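PDB 4JGL: hypothetical protein from Bacteroides eggerthii, which is of unknown function but has a streptavidin-like beta-barrel fold extended by two extra helices and carries bound calcium. Local coordinates for residues Thr113-Pro118 against Ala124-Glu129. Numbering follows the deposited sequence. Where two conformers were deposited one is given.
Sequences TFIPTP and AYVATE. With CA (calcium ion), chain D.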
# COMPACT_ATOMS: atom_id res chain seq x y z
N THR A 113 11.34 -4.50 1.08
CA THR A 113 11.46 -5.34 2.28
C THR A 113 11.18 -4.43 3.46
O THR A 113 11.92 -3.46 3.69
CB THR A 113 12.84 -5.97 2.41
OG1 THR A 113 13.05 -6.86 1.29
CG2 THR A 113 12.98 -6.83 3.69
N PHE A 114 10.12 -4.73 4.20
CA PHE A 114 9.75 -3.97 5.38
C PHE A 114 10.23 -4.72 6.62
O PHE A 114 9.91 -5.91 6.79
CB PHE A 114 8.25 -3.76 5.43
CG PHE A 114 7.75 -2.82 4.37
CD1 PHE A 114 8.06 -1.46 4.43
CD2 PHE A 114 6.98 -3.26 3.33
CE1 PHE A 114 7.61 -0.58 3.44
CE2 PHE A 114 6.53 -2.39 2.35
CZ PHE A 114 6.87 -1.06 2.40
N ILE A 115 10.99 -4.02 7.47
CA ILE A 115 11.54 -4.59 8.69
C ILE A 115 10.94 -3.89 9.91
O ILE A 115 10.55 -2.72 9.83
CB ILE A 115 13.08 -4.51 8.74
CG1 ILE A 115 13.58 -3.08 8.82
CG2 ILE A 115 13.69 -5.24 7.54
CD1 ILE A 115 15.10 -2.99 9.03
N PRO A 116 10.82 -4.58 11.05
CA PRO A 116 10.23 -3.92 12.20
C PRO A 116 11.04 -2.73 12.70
O PRO A 116 12.23 -2.59 12.39
CB PRO A 116 10.21 -5.02 13.27
CG PRO A 116 10.19 -6.29 12.48
CD PRO A 116 11.04 -6.02 11.27
N THR A 117 10.39 -1.91 13.51
CA THR A 117 10.99 -0.77 14.19
C THR A 117 10.90 -1.00 15.71
O THR A 117 10.04 -0.46 16.38
CB THR A 117 10.32 0.53 13.76
OG1 THR A 117 8.93 0.44 14.00
CG2 THR A 117 10.57 0.81 12.27
N PRO A 118 11.80 -1.84 16.27
CA PRO A 118 11.63 -2.20 17.68
C PRO A 118 11.70 -1.02 18.64
O PRO A 118 11.11 -1.09 19.72
CB PRO A 118 12.78 -3.19 17.93
CG PRO A 118 13.74 -2.99 16.80
CD PRO A 118 12.94 -2.51 15.64
N ALA A 124 5.25 0.64 12.64
CA ALA A 124 5.29 -0.82 12.63
C ALA A 124 6.48 -1.38 11.83
O ALA A 124 7.13 -2.33 12.27
CB ALA A 124 3.98 -1.36 12.05
N TYR A 125 6.79 -0.74 10.71
CA TYR A 125 7.88 -1.19 9.83
C TYR A 125 8.52 0.01 9.15
O TYR A 125 7.92 1.08 9.06
CB TYR A 125 7.40 -2.16 8.74
CG TYR A 125 6.73 -3.40 9.22
CD1 TYR A 125 5.39 -3.42 9.54
CD2 TYR A 125 7.45 -4.57 9.37
CE1 TYR A 125 4.77 -4.59 10.00
CE2 TYR A 125 6.85 -5.72 9.84
CZ TYR A 125 5.52 -5.73 10.16
OH TYR A 125 4.92 -6.87 10.64
N VAL A 126 9.72 -0.22 8.63
CA VAL A 126 10.39 0.72 7.74
C VAL A 126 11.01 -0.09 6.59
O VAL A 126 11.42 -1.24 6.77
CB VAL A 126 11.47 1.54 8.50
CG1 VAL A 126 12.59 0.64 9.05
CG2 VAL A 126 12.03 2.68 7.61
N ALA A 127 11.07 0.51 5.41
CA ALA A 127 11.71 -0.09 4.26
C ALA A 127 13.20 -0.22 4.49
O ALA A 127 13.79 0.62 5.15
CB ALA A 127 11.43 0.72 3.01
N THR A 128 13.80 -1.23 3.87
CA THR A 128 15.25 -1.41 3.94
C THR A 128 16.01 -0.54 2.94
O THR A 128 17.20 -0.27 3.16
CB THR A 128 15.65 -2.86 3.70
OG1 THR A 128 15.21 -3.24 2.41
CG2 THR A 128 15.06 -3.78 4.74
N GLU A 129 15.34 -0.09 1.87
CA GLU A 129 15.98 0.68 0.81
C GLU A 129 15.18 1.93 0.49
O GLU A 129 13.97 1.95 0.64
CB GLU A 129 16.11 -0.17 -0.46
CG GLU A 129 17.04 -1.35 -0.27
CD GLU A 129 17.40 -2.03 -1.58
OE1 GLU A 129 17.41 -1.36 -2.63
OE2 GLU A 129 17.68 -3.25 -1.55
CA CA D . 7.71 -0.26 16.08
O HOH W 1 13.10 -2.10 0.79
O HOH W 2 7.86 -2.42 15.14
O HOH W 3 7.92 -1.16 18.28
O HOH W 4 5.49 -0.73 16.82
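Phe114 sits beside Ala127 in the antiparallel hairpin of strands 112-116 and 125-127, on the same face of the sheet. With CG anti to its carbonyl carbon (chi1 -69°), its ring leans across the neighbouring strand, bringing CE1 to 4.1 Å from Ala127 CB, while Phe114 CB meets Tyr125 CB at 3.8 Å. The small methyl of Ala127 suits a place where the ring passes close to the backbone (Phe114 CD1 to Ala127 N, 3.7 Å). The ring also meets those of Phe55 and Phe112, so a serine here would probably lose the contact with Ala127 and leave those two aromatic rings without their neighbour. The Tyr125 ring slants past the other strand, CD2 3.6 Å from Ile115 C and CE2 4.3 Å from Pro116 CG; its breadth suits a proline, which has no N-H to offer. The other face carries Ile115 and Val126, beta-branched residues well suited to strands; they run alongside each other, their CG1 atoms 3.9 Å apart. Ile115 CG2 meets Thr128 CG2 at only 3.4 Å, a tight methyl contact between side chains set roughly perpendicular. The backbones of Ile115 and Val126 exchange two hydrogen bonds, the one from Ile115 N to Val126 O almost straight at 175°. A third, from Thr128 N to Thr113 O, is more bent. Toward the turn, Ala124 and Tyr125 both bond through their backbones to Leu138 of strand 135-140, a classic beta bulge. Thr117 CG2 packs on Val126 CG1, whereas Thr117 OG1, set between backbone N and carbonyl carbon (chi1 56°), binds calcium at 2.5 Å alongside Thr117 O. The backbone O atoms of Cys120 and Ser123 complete the protein ligands. The ion's charge probably polarises a bound water that accepts from Thr117 N, strengthening its donation to Ala124 O.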